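Local atomic coordinates of 3-alpha-hydroxysteroid dehydrogenase (Pseudomonas sp., PDB entry 2DKN), a protein that catalyses the reversible NAD-dependent oxidation of 3-alpha-hydroxysteroids to 3-oxosteroids, as a Rossmann-fold oxidoreductase that binds NADH. Residues P107-I115 with G175-G184; R205-R213 with D243-R251. All blocks are in the same frame, centred on the assembly; numbering follows the deposited sequence.

Interaction 1: P107-I115 with G175-G184. With NAI (1,4-dihydronicotinamide adenine dinucleotide), chain C.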
loop_
_atom_site.group_PDB
_atom_site.type_symbol
_atom_site.label_atom_id
_atom_site.label_comp_id
_atom_site.label_asym_id
_atom_site.label_seq_id
_atom_site.Cartn_x
_atom_site.Cartn_y
_atom_site.Cartn_z
ATOM N N PRO A 107 1.752 -5.346 -18.713
ATOM C CA PRO A 107 2.641 -4.240 -18.359
ATOM C C PRO A 107 2.155 -3.474 -17.131
ATOM O O PRO A 107 0.933 -3.394 -16.866
ATOM C CB PRO A 107 2.566 -3.327 -19.575
ATOM C CG PRO A 107 1.167 -3.583 -20.162
ATOM C CD PRO A 107 0.918 -5.061 -19.894
ATOM N N ALA A 108 3.099 -2.873 -16.417
ATOM C CA ALA A 108 2.741 -2.169 -15.191
ATOM C C ALA A 108 3.813 -1.135 -14.912
ATOM O O ALA A 108 4.961 -1.304 -15.312
ATOM C CB ALA A 108 2.675 -3.158 -14.047
ATOM N N ALA A 109 3.425 -0.078 -14.206
ATOM C CA ALA A 109 4.363 0.985 -13.845
ATOM C C ALA A 109 4.201 1.310 -12.359
ATOM O O ALA A 109 3.120 1.124 -11.785
ATOM C CB ALA A 109 4.137 2.231 -14.716
ATOM N N VAL A 110 5.292 1.755 -11.730
ATOM C CA VAL A 110 5.246 2.187 -10.331
ATOM C C VAL A 110 5.979 3.515 -10.173
ATOM O O VAL A 110 7.098 3.704 -10.703
ATOM C CB VAL A 110 5.866 1.134 -9.352
ATOM C CG1 VAL A 110 5.777 1.603 -7.899
ATOM C CG2 VAL A 110 5.137 -0.217 -9.480
ATOM N N ILE A 111 5.319 4.439 -9.474
ATOM C CA ILE A 111 5.961 5.688 -9.083
ATOM C C ILE A 111 6.390 5.547 -7.633
ATOM O O ILE A 111 5.614 5.075 -6.793
ATOM C CB ILE A 111 4.976 6.849 -9.205
ATOM C CG1 ILE A 111 4.580 7.047 -10.678
ATOM C CG2 ILE A 111 5.551 8.161 -8.612
ATOM C CD1 ILE A 111 3.397 8.027 -10.825
ATOM N N VAL A 112 7.621 5.943 -7.337
ATOM C CA VAL A 112 8.055 6.008 -5.938
ATOM C C VAL A 112 7.710 7.390 -5.390
ATOM O O VAL A 112 8.352 8.391 -5.737
ATOM C CB VAL A 112 9.549 5.703 -5.763
ATOM C CG1 VAL A 112 9.934 5.755 -4.257
ATOM C CG2 VAL A 112 9.861 4.312 -6.337
ATOM N N GLY A 113 6.664 7.426 -4.578
ATOM C CA GLY A 113 6.223 8.651 -3.914
ATOM C C GLY A 113 6.958 8.865 -2.599
ATOM O O GLY A 113 8.196 8.777 -2.532
ATOM N N SER A 114 6.191 9.175 -1.558
ATOM C CA SER A 114 6.733 9.462 -0.229
ATOM C C SER A 114 5.615 9.708 0.758
ATOM O O SER A 114 4.569 10.268 0.404
ATOM C CB SER A 114 7.619 10.719 -0.270
ATOM O OG SER A 114 8.130 10.994 1.032
ATOM N N ILE A 115 5.842 9.307 2.011
ATOM C CA ILE A 115 4.949 9.637 3.093
ATOM C C ILE A 115 4.878 11.170 3.233
ATOM O O ILE A 115 3.908 11.692 3.767
ATOM C CB ILE A 115 5.433 8.945 4.414
ATOM C CG1 ILE A 115 4.429 9.072 5.543
ATOM C CG2 ILE A 115 6.762 9.456 4.835
ATOM C CD1 ILE A 115 4.769 8.137 6.703
ATOM N N GLY A 175 -4.198 -0.696 -20.965
ATOM C CA GLY A 175 -3.972 -2.056 -20.489
ATOM C C GLY A 175 -2.765 -2.125 -19.572
ATOM O O GLY A 175 -2.144 -3.177 -19.421
ATOM N N VAL A 176 -2.433 -0.988 -18.960
ATOM C CA VAL A 176 -1.218 -0.891 -18.146
ATOM C C VAL A 176 -1.627 -0.496 -16.726
ATOM O O VAL A 176 -2.331 0.498 -16.550
ATOM C CB VAL A 176 -0.250 0.195 -18.692
ATOM C CG1 VAL A 176 1.029 0.264 -17.829
ATOM C CG2 VAL A 176 0.119 -0.059 -20.147
ATOM N N ARG A 177 -1.204 -1.247 -15.717
ATOM C CA ARG A 177 -1.507 -0.837 -14.342
ATOM C C ARG A 177 -0.515 0.229 -13.894
ATOM O O ARG A 177 0.640 0.256 -14.351
ATOM C CB ARG A 177 -1.474 -2.043 -13.376
ATOM C CG ARG A 177 -2.548 -3.087 -13.690
ATOM C CD ARG A 177 -2.547 -4.250 -12.698
ATOM N NE ARG A 177 -1.288 -5.004 -12.750
ATOM C CZ ARG A 177 -0.285 -4.857 -11.884
ATOM N NH1 ARG A 177 -0.361 -3.974 -10.869
ATOM N NH2 ARG A 177 0.805 -5.599 -12.037
ATOM N N LEU A 178 -0.956 1.109 -13.004
ATOM C CA LEU A 178 -0.072 2.157 -12.488
ATOM C C LEU A 178 -0.376 2.361 -11.014
ATOM O O LEU A 178 -1.521 2.670 -10.645
ATOM C CB LEU A 178 -0.310 3.476 -13.243
ATOM C CG LEU A 178 0.421 4.684 -12.658
ATOM C CD1 LEU A 178 1.948 4.517 -12.711
ATOM C CD2 LEU A 178 -0.017 5.962 -13.397
ATOM N N ASN A 179 0.645 2.200 -10.178
ATOM C CA ASN A 179 0.494 2.297 -8.739
ATOM C C ASN A 179 1.602 3.156 -8.158
ATOM O O ASN A 179 2.578 3.458 -8.841
ATOM C CB ASN A 179 0.522 0.895 -8.120
ATOM C CG ASN A 179 -0.689 0.073 -8.525
ATOM O OD1 ASN A 179 -1.802 0.327 -8.066
ATOM N ND2 ASN A 179 -0.491 -0.878 -9.403
ATOM N N VAL A 180 1.450 3.560 -6.908
ATOM C CA VAL A 180 2.482 4.341 -6.214
ATOM C C VAL A 180 2.927 3.599 -4.966
ATOM O O VAL A 180 2.093 3.035 -4.258
ATOM C CB VAL A 180 1.904 5.696 -5.763
ATOM C CG1 VAL A 180 2.961 6.532 -5.002
ATOM C CG2 VAL A 180 1.333 6.471 -6.960
ATOM N N VAL A 181 4.237 3.572 -4.721
ATOM C CA VAL A 181 4.768 3.101 -3.442
ATOM C C VAL A 181 5.191 4.333 -2.666
ATOM O O VAL A 181 5.855 5.215 -3.206
ATOM C CB VAL A 181 5.936 2.097 -3.657
ATOM C CG1 VAL A 181 6.676 1.850 -2.393
ATOM C CG2 VAL A 181 5.362 0.763 -4.191
ATOM N N ALA A 182 4.781 4.400 -1.408
ATOM C CA ALA A 182 5.078 5.552 -0.568
ATOM C C ALA A 182 5.943 5.136 0.622
ATOM O O ALA A 182 5.435 4.690 1.670
ATOM C CB ALA A 182 3.781 6.231 -0.110
ATOM N N PRO A 183 7.264 5.249 0.457
ATOM C CA PRO A 183 8.169 4.876 1.547
ATOM C C PRO A 183 8.143 5.899 2.680
ATOM O O PRO A 183 7.844 7.075 2.454
ATOM C CB PRO A 183 9.564 4.871 0.883
ATOM C CG PRO A 183 9.316 4.936 -0.602
ATOM C CD PRO A 183 7.985 5.656 -0.763
ATOM N N GLY A 184 8.420 5.424 3.894
ATOM C CA GLY A 184 8.758 6.292 5.001
ATOM C C GLY A 184 10.278 6.300 4.918
ATOM O O GLY A 184 10.840 6.178 3.827
HETATM P PA NAI C . 19.100 7.991 -3.708
HETATM O O1A NAI C . 19.652 9.358 -3.740
HETATM O O2A NAI C . 19.950 6.920 -3.137
HETATM O O5B NAI C . 18.686 7.545 -5.190
HETATM C C5B NAI C . 18.015 8.423 -6.047
HETATM C C4B NAI C . 18.634 8.266 -7.429
HETATM O O4B NAI C . 17.923 9.172 -8.253
HETATM C C3B NAI C . 20.113 8.647 -7.469
HETATM O O3B NAI C . 20.876 7.682 -8.168
HETATM C C2B NAI C . 20.073 9.934 -8.273
HETATM O O2B NAI C . 21.242 10.190 -9.021
HETATM C C1B NAI C . 18.824 9.756 -9.142
HETATM N N9A NAI C . 18.447 11.106 -9.584
HETATM C C8A NAI C . 18.199 12.214 -8.798
HETATM N N7A NAI C . 17.979 13.263 -9.630
HETATM C C5A NAI C . 18.110 12.843 -10.923
HETATM C C6A NAI C . 18.014 13.483 -12.165
HETATM N N6A NAI C . 17.899 14.822 -12.288
HETATM N N1A NAI C . 18.205 12.736 -13.311
HETATM C C2A NAI C . 18.493 11.390 -13.249
HETATM N N3A NAI C . 18.593 10.756 -12.031
HETATM C C4A NAI C . 18.414 11.482 -10.889
HETATM O O3 NAI C . 17.703 8.146 -2.937
HETATM P PN NAI C . 16.584 7.021 -2.655
HETATM O O1N NAI C . 16.897 5.736 -3.303
HETATM O O2N NAI C . 16.363 7.027 -1.197
HETATM O O5D NAI C . 15.328 7.715 -3.371
HETATM C C5D NAI C . 14.586 7.038 -4.376
HETATM C C4D NAI C . 13.185 7.635 -4.353
HETATM O O4D NAI C . 12.601 7.330 -3.092
HETATM C C3D NAI C . 13.170 9.157 -4.477
HETATM O O3D NAI C . 12.068 9.511 -5.303
HETATM C C2D NAI C . 12.848 9.616 -3.056
HETATM O O2D NAI C . 12.139 10.824 -3.058
HETATM C C1D NAI C . 11.969 8.476 -2.561
HETATM N N1N NAI C . 11.888 8.399 -1.077
HETATM C C2N NAI C . 13.020 8.180 -0.343
HETATM C C3N NAI C . 12.937 8.101 1.038
HETATM C C7N NAI C . 14.173 7.800 1.849
HETATM O O7N NAI C . 14.024 7.889 3.223
HETATM N N7N NAI C . 15.338 7.456 1.266
HETATM C C4N NAI C . 11.693 8.236 1.684
HETATM C C5N NAI C . 10.530 8.421 0.906
HETATM C C6N NAI C . 10.655 8.504 -0.474
HETATM O O HOH W 1 -1.241 -5.012 -17.206
HETATM O O HOH W 2 2.016 -1.274 -10.641
#

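Interaction 2: R205-R213 with D243-R251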
loop_
_atom_site.group_PDB
_atom_site.type_symbol
_atom_site.label_atom_id
_atom_site.label_comp_id
_atom_site.label_asym_id
_atom_site.label_seq_id
_atom_site.Cartn_x
_atom_site.Cartn_y
_atom_site.Cartn_z
ATOM N N ARG A 205 15.195 13.374 12.261
ATOM C CA ARG A 205 15.532 12.411 13.316
ATOM C C ARG A 205 14.474 12.391 14.433
ATOM O O ARG A 205 14.510 11.534 15.288
ATOM C CB ARG A 205 16.923 12.704 13.925
ATOM C CG ARG A 205 18.144 12.052 13.211
ATOM C CD ARG A 205 19.238 11.519 14.231
ATOM N NE ARG A 205 20.588 11.321 13.639
ATOM C CZ ARG A 205 21.173 12.260 12.907
ATOM N NH1 ARG A 205 22.391 12.096 12.389
ATOM N NH2 ARG A 205 20.503 13.386 12.702
ATOM N N ARG A 206 13.536 13.337 14.405
ATOM C CA ARG A 206 12.598 13.545 15.522
ATOM C C ARG A 206 11.782 12.316 15.975
ATOM O O ARG A 206 11.668 12.085 17.182
ATOM C CB ARG A 206 11.679 14.746 15.244
ATOM C CG ARG A 206 10.494 14.853 16.193
ATOM C CD ARG A 206 9.984 16.278 16.386
ATOM N NE ARG A 206 10.687 17.266 15.580
ATOM C CZ ARG A 206 10.100 18.327 15.040
ATOM N NH1 ARG A 206 8.791 18.509 15.199
ATOM N NH2 ARG A 206 10.812 19.187 14.319
ATOM N N PHE A 207 11.214 11.555 15.030
ATOM C CA PHE A 207 10.352 10.405 15.349
ATOM C C PHE A 207 10.677 9.182 14.469
ATOM O O PHE A 207 10.858 9.316 13.263
ATOM C CB PHE A 207 8.866 10.741 15.108
ATOM C CG PHE A 207 8.340 11.923 15.893
ATOM C CD1 PHE A 207 7.812 13.026 15.221
ATOM C CD2 PHE A 207 8.326 11.914 17.290
ATOM C CE1 PHE A 207 7.311 14.116 15.919
ATOM C CE2 PHE A 207 7.823 13.006 18.018
ATOM C CZ PHE A 207 7.310 14.111 17.327
ATOM N N VAL A 208 10.673 7.985 15.059
ATOM C CA VAL A 208 10.961 6.763 14.308
ATOM C C VAL A 208 9.640 6.019 14.066
ATOM O O VAL A 208 8.682 6.202 14.822
ATOM C CB VAL A 208 11.967 5.892 15.080
ATOM C CG1 VAL A 208 12.264 4.571 14.368
ATOM C CG2 VAL A 208 13.259 6.662 15.260
ATOM N N ALA A 209 9.575 5.214 13.007
ATOM C CA ALA A 209 8.341 4.467 12.725
ATOM C C ALA A 209 8.087 3.401 13.799
ATOM O O ALA A 209 9.021 2.978 14.487
ATOM C CB ALA A 209 8.417 3.810 11.349
ATOM N N PRO A 210 6.817 2.974 13.964
ATOM C CA PRO A 210 6.508 1.885 14.909
ATOM C C PRO A 210 7.416 0.645 14.867
ATOM O O PRO A 210 7.727 0.079 15.925
ATOM C CB PRO A 210 5.060 1.533 14.554
ATOM C CG PRO A 210 4.464 2.902 14.197
ATOM C CD PRO A 210 5.590 3.570 13.392
ATOM N N LEU A 211 7.853 0.223 13.674
ATOM C CA LEU A 211 8.771 -0.909 13.553
ATOM C C LEU A 211 10.171 -0.658 14.152
ATOM O O LEU A 211 10.970 -1.583 14.257
ATOM C CB LEU A 211 8.914 -1.351 12.088
ATOM C CG LEU A 211 8.189 -2.660 11.715
ATOM C CD1 LEU A 211 6.906 -2.955 12.485
ATOM C CD2 LEU A 211 8.003 -2.870 10.213
ATOM N N GLY A 212 10.448 0.587 14.507
ATOM C CA GLY A 212 11.623 0.929 15.308
ATOM C C GLY A 212 12.934 1.065 14.555
ATOM O O GLY A 212 13.998 1.073 15.170
ATOM N N ARG A 213 12.857 1.206 13.235
ATOM C CA ARG A 213 14.033 1.283 12.384
ATOM C C ARG A 213 13.603 1.868 11.050
ATOM O O ARG A 213 12.417 1.941 10.764
ATOM C CB ARG A 213 14.607 -0.125 12.163
ATOM C CG ARG A 213 13.646 -1.094 11.435
ATOM C CD ARG A 213 14.268 -2.457 11.189
ATOM N NE ARG A 213 13.410 -3.420 10.485
ATOM C CZ ARG A 213 13.270 -3.510 9.155
ATOM N NH1 ARG A 213 13.872 -2.643 8.352
ATOM N NH2 ARG A 213 12.488 -4.469 8.623
ATOM N N ASP A 243 6.262 1.843 5.116
ATOM C CA ASP A 243 6.779 2.804 6.087
ATOM C C ASP A 243 6.859 2.319 7.543
ATOM O O ASP A 243 6.997 3.123 8.465
ATOM C CB ASP A 243 5.883 4.045 5.996
ATOM C CG ASP A 243 4.475 3.811 6.562
ATOM O OD1 ASP A 243 4.126 2.685 6.996
ATOM O OD2 ASP A 243 3.707 4.766 6.547
ATOM N N GLY A 244 6.791 1.013 7.754
ATOM C CA GLY A 244 6.944 0.492 9.113
ATOM C C GLY A 244 5.887 0.971 10.100
ATOM O O GLY A 244 6.103 0.902 11.315
ATOM N N GLY A 245 4.735 1.417 9.596
ATOM C CA GLY A 245 3.625 1.850 10.450
ATOM C C GLY A 245 3.498 3.354 10.662
ATOM O O GLY A 245 2.589 3.807 11.358
ATOM N N MET A 246 4.384 4.130 10.050
ATOM C CA MET A 246 4.407 5.590 10.336
ATOM C C MET A 246 3.115 6.282 9.952
ATOM O O MET A 246 2.563 7.062 10.731
ATOM C CB MET A 246 5.606 6.283 9.668
ATOM C CG MET A 246 5.789 7.747 10.166
ATOM S SD MET A 246 6.055 7.737 11.973
ATOM C CE MET A 246 7.696 8.394 12.093
ATOM N N ASP A 247 2.600 6.019 8.747
ATOM C CA ASP A 247 1.363 6.681 8.344
ATOM C C ASP A 247 0.146 6.226 9.165
ATOM O O ASP A 247 -0.723 7.021 9.497
ATOM C CB ASP A 247 1.088 6.423 6.856
ATOM C CG ASP A 247 -0.180 7.066 6.393
ATOM O OD1 ASP A 247 -0.221 8.319 6.392
ATOM O OD2 ASP A 247 -1.109 6.324 6.006
ATOM N N ALA A 248 0.072 4.940 9.483
ATOM C CA ALA A 248 -1.004 4.467 10.335
ATOM C C ALA A 248 -0.926 5.135 11.708
ATOM O O ALA A 248 -1.966 5.399 12.323
ATOM C CB ALA A 248 -0.935 2.958 10.479
ATOM N N LEU A 249 0.285 5.373 12.207
ATOM C CA LEU A 249 0.453 6.058 13.508
ATOM C C LEU A 249 0.002 7.514 13.433
ATOM O O LEU A 249 -0.680 8.021 14.341
ATOM C CB LEU A 249 1.906 6.006 13.998
ATOM C CG LEU A 249 2.241 6.778 15.313
ATOM C CD1 LEU A 249 1.416 6.249 16.471
ATOM C CD2 LEU A 249 3.725 6.759 15.647
ATOM N N MET A 250 0.358 8.180 12.349
ATOM C CA MET A 250 0.144 9.632 12.272
ATOM C C MET A 250 -1.214 10.037 11.680
ATOM O O MET A 250 -1.671 11.152 11.895
ATOM C CB MET A 250 1.299 10.289 11.525
ATOM C CG MET A 250 2.597 10.304 12.335
ATOM S SD MET A 250 3.841 11.123 11.335
ATOM C CE MET A 250 5.246 11.209 12.438
ATOM N N ARG A 251 -1.850 9.135 10.935
ATOM C CA ARG A 251 -3.147 9.421 10.317
ATOM C C ARG A 251 -4.009 8.163 10.387
ATOM O O ARG A 251 -4.357 7.597 9.354
ATOM C CB ARG A 251 -2.989 9.823 8.842
ATOM C CG ARG A 251 -2.056 11.009 8.544
ATOM C CD ARG A 251 -2.180 11.446 7.053
ATOM N NE ARG A 251 -2.058 10.292 6.156
ATOM C CZ ARG A 251 -2.575 10.226 4.936
ATOM N NH1 ARG A 251 -3.242 11.264 4.443
ATOM N NH2 ARG A 251 -2.420 9.125 4.202
#

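Interaction 1: P107-I115 with G175-G184
A108 CB sits over one face of the R177 guanidinium, 3.6 Å above its plane and offset toward the rim; the bend at chi3 (-63°) folds the arginine back over this methyl. NH1 and NH2 of R177 are held by the carbonyls of I235 and L227. The N179 amide is tied at both ends, OD1 by S238 N and ND2 by I235 O, while a water accepts from N179 ND2 and donates to A109 O. Strands 108-112 and 177-183 run parallel, their axes 27° apart, joined by backbone bonds whose donors alternate between the segments: A109 N to R177 O at 2.8 Å, N179 N to A109 O, I111 N to N179 O, V181 N to I111 O, and G113 N to V181 O at 2.7 Å, nearly in line with the carbonyl. A109 and I111 meet L178 CD1 on one face of the sheet; on the other, V110 CG1 lies 3.8 Å from V181 CG2, and V112 CG1 reaches P183 CG. At the start, V176 CG2 lies 3.7 Å from P107 CG, the two side chains crossing at about a right angle, while V176 CG1 packs on P107 O. With an alanine here both methyls would go, and the P107 ring and carbonyl would probably lose a packing partner. The other end receives NADH: G184 O is 3.1 Å from NAI C4N, and S114 OG, hydrogen-bonded to A116 N, only packs on NAI C5N at 3.5 Å. These are adjacent strands of a parallel Rossmann sheet, whose C-terminal ends line the nicotinamide pocket in the manner of short-chain dehydrogenases.

Interaction 2: R205-R213 with D243-R251
P210 wedges against the turn of G244 and G245, with P210 CD 3.4 Å from G245 C. This is the tight half. A209 CB presses on D243 O at 3.3 Å, and the type I turn from A209 to G212 brings L211 N to within 3.0 Å of G244 O, a bond lying in the carbonyl plane. Facing it is a type I' turn from D243 to M246. G244 could hardly carry a side chain, since a beta carbon there would lie against both A209 CB and L211 CB, and one on G245 would run into P210 CG. The D243 carboxylate ties the second turn together from within: OD1 accepts from G245 N in an Asx turn, and OD2 from D247 N in the first turn of helix 246-250, both donors standing well out of its plane. M246 is close-packed too: it leaves the helix with CG anti to its own nitrogen (chi1 -170°) and bends at chi2 and chi3, which carries CE to 3.5 Å from F207 O and also near V208 O.

Toward solvent the contact thins. L249 CB stands 4.0 Å from P210 CG, and M250, extended beyond CG, only brushes the exposed F207 ring obliquely, CE to CD1 being 4.2 Å; one face of that ring is covered by R206 CG. On the helix side, D247 OD1 offers its syn lone pair to R251 NE; from the second subunit, R165 bridges to D247 OD2 and the C-terminal carboxylate of F255 to R251 NH2. Across the segments, then, a single backbone bond fixes the register, nonpolar contact does the rest, and no charges pair: R206 and R213 bridge instead to E202 and E219.

The two contacts follow one another along the chain, interaction 1 closing before interaction 2 opens, with centres about 20 Å apart. They nevertheless touch: I115 CD1 lies 3.5 Å from D243 OD2 and packs on M246 CB, while G184 N abuts D243 CB. The structural reason is the sheet order, in which strand 108-112 neighbours 177-183 and this in turn neighbours 239-242, the strand that leads into D243-R251. Interaction 1 is thus buried near the centre of the chain, on two neighbouring strands toward one side of the sheet and beside the coenzyme, whereas interaction 2 joins the loop between helices 201-205 and 217-228 to the C-terminal region, next to the second subunit.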